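Local coordinates for ferredoxin (Thauera aromatica, PDB 1RGV), which carries electrons through two [4Fe-4S] clusters, serving as the electron donor of 4-hydroxybenzoyl-CoA reductase, at the iron/sulfur cluster site. Sequence-based numbering; all coordinates share one arbitrary frame.

The iron/sulfur cluster site. Residues 2, 18-19, 22-23, 32, 37-40, 47-49. With SF4 (iron/sulfur cluster), chain B.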
ATOM      1  N   LEU A   2      -5.048   1.024   0.701  1.00 34.58           N
ATOM      2  CA  LEU A   2      -4.564   1.952   1.712  1.00 35.02           C
ATOM      3  C   LEU A   2      -4.093   3.217   1.009  1.00 35.55           C
ATOM      4  O   LEU A   2      -4.089   3.291  -0.219  1.00 36.31           O
ATOM      5  CB  LEU A   2      -3.399   1.336   2.495  1.00 34.48           C
ATOM      6  CG  LEU A   2      -3.641  -0.034   3.136  1.00 33.89           C
ATOM      7  CD1 LEU A   2      -2.459  -0.403   4.014  1.00 32.03           C
ATOM      8  CD2 LEU A   2      -4.921   0.006   3.956  1.00 33.68           C
ATOM      9  N   CYS A  18       6.756  -3.216  -0.426  1.00 43.52           N
ATOM     10  CA  CYS A  18       5.644  -3.445  -1.345  1.00 43.89           C
ATOM     11  C   CYS A  18       5.879  -4.462  -2.459  1.00 43.28           C
ATOM     12  O   CYS A  18       6.738  -4.270  -3.319  1.00 41.71           O
ATOM     13  CB  CYS A  18       5.183  -2.130  -1.963  1.00 45.24           C
ATOM     14  SG  CYS A  18       3.744  -2.345  -3.040  1.00 47.71           S
ATOM     15  N   PRO A  19       5.087  -5.551  -2.462  1.00 43.44           N
ATOM     16  CA  PRO A  19       5.151  -6.639  -3.441  1.00 43.99           C
ATOM     17  C   PRO A  19       4.461  -6.319  -4.764  1.00 45.14           C
ATOM     18  O   PRO A  19       4.531  -7.108  -5.707  1.00 45.87           O
ATOM     19  CB  PRO A  19       4.455  -7.782  -2.716  1.00 43.54           C
ATOM     20  CG  PRO A  19       3.368  -7.067  -1.990  1.00 42.83           C
ATOM     21  CD  PRO A  19       4.106  -5.871  -1.406  1.00 43.46           C
ATOM     22  N   ALA A  22       3.319  -0.560  -5.519  1.00 44.40           N
ATOM     23  CA  ALA A  22       2.212   0.385  -5.457  1.00 43.56           C
ATOM     24  C   ALA A  22       2.582   1.729  -4.837  1.00 42.66           C
ATOM     25  O   ALA A  22       1.765   2.649  -4.819  1.00 43.41           O
ATOM     26  CB  ALA A  22       1.048  -0.234  -4.691  1.00 43.16           C
ATOM     27  N   ILE A  23       3.802   1.857  -4.334  1.00 40.90           N
ATOM     28  CA  ILE A  23       4.199   3.119  -3.730  1.00 39.99           C
ATOM     29  C   ILE A  23       5.179   3.882  -4.606  1.00 40.34           C
ATOM     30  O   ILE A  23       6.187   3.338  -5.051  1.00 40.99           O
ATOM     31  CB  ILE A  23       4.827   2.903  -2.338  1.00 39.06           C
ATOM     32  CG1 ILE A  23       3.846   2.144  -1.441  1.00 38.25           C
ATOM     33  CG2 ILE A  23       5.166   4.247  -1.701  1.00 37.41           C
ATOM     34  CD1 ILE A  23       4.400   1.805  -0.076  1.00 37.50           C
ATOM     35  N   ILE A  32       0.295   6.215  -2.953  1.00 35.84           N
ATOM     36  CA  ILE A  32      -0.048   4.830  -3.257  1.00 35.98           C
ATOM     37  C   ILE A  32      -1.048   4.787  -4.410  1.00 37.18           C
ATOM     38  O   ILE A  32      -1.980   5.591  -4.464  1.00 37.58           O
ATOM     39  CB  ILE A  32      -0.695   4.112  -2.047  1.00 35.04           C
ATOM     40  CG1 ILE A  32       0.356   3.837  -0.972  1.00 34.20           C
ATOM     41  CG2 ILE A  32      -1.365   2.815  -2.500  1.00 32.48           C
ATOM     42  CD1 ILE A  32      -0.213   3.157   0.269  1.00 33.07           C
ATOM     43  N   CYS A  37      -2.557  -1.407  -5.081  1.00 43.10           N
ATOM     44  CA  CYS A  37      -2.535  -1.836  -3.687  1.00 42.89           C
ATOM     45  C   CYS A  37      -3.603  -2.872  -3.374  1.00 43.79           C
ATOM     46  O   CYS A  37      -4.793  -2.566  -3.378  1.00 43.44           O
ATOM     47  CB  CYS A  37      -2.707  -0.639  -2.749  1.00 42.20           C
ATOM     48  SG  CYS A  37      -2.806  -1.083  -0.990  1.00 37.23           S
ATOM     49  N   SER A  38      -3.165  -4.099  -3.096  1.00 45.25           N
ATOM     50  CA  SER A  38      -4.079  -5.191  -2.765  1.00 46.37           C
ATOM     51  C   SER A  38      -4.062  -5.424  -1.259  1.00 47.43           C
ATOM     52  O   SER A  38      -4.562  -6.439  -0.767  1.00 47.66           O
ATOM     53  CB  SER A  38      -3.649  -6.478  -3.470  1.00 46.45           C
ATOM     54  OG  SER A  38      -2.423  -6.960  -2.944  1.00 45.40           O
ATOM     55  N   GLU A  39      -3.478  -4.474  -0.535  1.00 48.19           N
ATOM     56  CA  GLU A  39      -3.368  -4.569   0.915  1.00 48.93           C
ATOM     57  C   GLU A  39      -2.549  -5.799   1.298  1.00 49.11           C
ATOM     58  O   GLU A  39      -2.715  -6.366   2.380  1.00 49.85           O
ATOM     59  CB  GLU A  39      -4.764  -4.610   1.551  1.00 48.00           C
ATOM     60  CG  GLU A  39      -5.477  -3.264   1.460  1.00 48.18           C
ATOM     61  CD  GLU A  39      -6.814  -3.245   2.163  1.00 47.94           C
ATOM     62  OE1 GLU A  39      -6.879  -3.707   3.322  1.00 47.42           O
ATOM     63  OE2 GLU A  39      -7.796  -2.755   1.560  1.00 47.82           O
ATOM     64  N   CYS A  40      -1.657  -6.187   0.389  1.00 48.80           N
ATOM     65  CA  CYS A  40      -0.779  -7.336   0.567  1.00 48.73           C
ATOM     66  C   CYS A  40      -1.462  -8.696   0.477  1.00 49.28           C
ATOM     67  O   CYS A  40      -0.791  -9.726   0.579  1.00 49.21           O
ATOM     68  CB  CYS A  40      -0.021  -7.231   1.894  1.00 48.73           C
ATOM     69  SG  CYS A  40       1.461  -6.207   1.811  1.00 48.27           S
ATOM     70  N   PRO A  47      -0.289  -5.969   5.782  1.00 40.09           N
ATOM     71  CA  PRO A  47       0.347  -5.038   4.846  1.00 38.40           C
ATOM     72  C   PRO A  47       1.783  -4.755   5.305  1.00 36.86           C
ATOM     73  O   PRO A  47       2.013  -4.268   6.413  1.00 36.77           O
ATOM     74  CB  PRO A  47      -0.574  -3.810   4.889  1.00 37.61           C
ATOM     75  CG  PRO A  47      -1.337  -3.957   6.177  1.00 37.39           C
ATOM     76  CD  PRO A  47      -1.569  -5.432   6.272  1.00 38.26           C
ATOM     77  N   GLN A  48       2.740  -5.084   4.443  1.00 35.12           N
ATOM     78  CA  GLN A  48       4.159  -4.927   4.746  1.00 34.94           C
ATOM     79  C   GLN A  48       4.674  -3.503   4.918  1.00 35.04           C
ATOM     80  O   GLN A  48       5.596  -3.274   5.698  1.00 35.57           O
ATOM     81  CB  GLN A  48       5.000  -5.629   3.673  1.00 33.92           C
ATOM     82  CG  GLN A  48       4.636  -7.093   3.453  1.00 33.66           C
ATOM     83  CD  GLN A  48       4.806  -7.938   4.702  1.00 33.84           C
ATOM     84  OE1 GLN A  48       5.911  -8.083   5.219  1.00 33.76           O
ATOM     85  NE2 GLN A  48       3.707  -8.499   5.195  1.00 34.32           N
ATOM     86  N   CYS A  49       4.099  -2.547   4.197  1.00 34.60           N
ATOM     87  CA  CYS A  49       4.572  -1.174   4.298  1.00 34.46           C
ATOM     88  C   CYS A  49       4.429  -0.613   5.712  1.00 35.29           C
ATOM     89  O   CYS A  49       5.301   0.117   6.189  1.00 36.00           O
ATOM     90  CB  CYS A  49       3.842  -0.280   3.289  1.00 34.07           C
ATOM     91  SG  CYS A  49       2.048  -0.267   3.438  1.00 32.99           S
TER
HETATM   92 FE1  SF4 B 102       1.994  -2.466  -1.352  1.00 38.49          FE
HETATM   93 FE2  SF4 B 102       1.508  -1.554   1.287  1.00 38.54          FE
HETATM   94 FE3  SF4 B 102      -0.514  -1.963  -0.512  1.00 38.45          FE
HETATM   95 FE4  SF4 B 102       0.919  -4.100   0.561  1.00 38.79          FE
HETATM   96  S1  SF4 B 102      -0.466  -2.550   1.714  1.00 37.03           S
HETATM   97  S2  SF4 B 102       0.211  -3.754  -1.376  1.00 38.63           S
HETATM   98  S3  SF4 B 102       2.919  -3.133   0.770  1.00 37.07           S
HETATM   99  S4  SF4 B 102       1.009  -0.476  -0.687  1.00 37.38           S
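Cys37 SG is the most multiply held polar atom: its bond to SF4 FE3 at 2.5 Å and a nearly straight but long hydrogen bond from Leu2 N grip it, and Glu39 N, in the same loop, adds a weak third. The three other thiolates cap the remaining irons of the cubane, Cys18 SG on SF4 FE1 at 2.4 Å, Cys40 SG on SF4 FE4 at 2.5 Å and Cys49 SG on SF4 FE2 at 2.6 Å. Ala22 N points straight at Cys18 SG over 3.1 Å, and Gln48 N meets Cys40 SG at the same 3.1 Å. These backbone N-H groups may spread the thiolate charge and so ease reduction. Cys18 and Cys37 reach in with SG anti to the backbone N (chi1 -177° and 176°), whereas Cys49 SG sits over its backbone, flanked by N and C (57°). Around the sulfides the lining is carbon: Pro47 CB lies 3.4 Å from SF4 S1, which the Leu2 methyl CD1 also touches. Ile23, through CG1 and CD1, Ile32 CD1 and Ala22 CB converge on SF4 S4, and Pro19 CD lies 3.7 Å from SF4 S3. The protein buries the cluster completely. Cys37 and Cys40 form a CxxC turn in which Glu39 and Cys40 have positive phi; Cys49 comes from helix 48-52. Cys18 ends the CxxCxxCxxxCP motif whose Cys8, Cys11 and Cys14 bind the other cluster, so the site joins both halves of the pseudo-symmetric bacterial-type ferredoxin fold beside short strands 23-24 and 31-32.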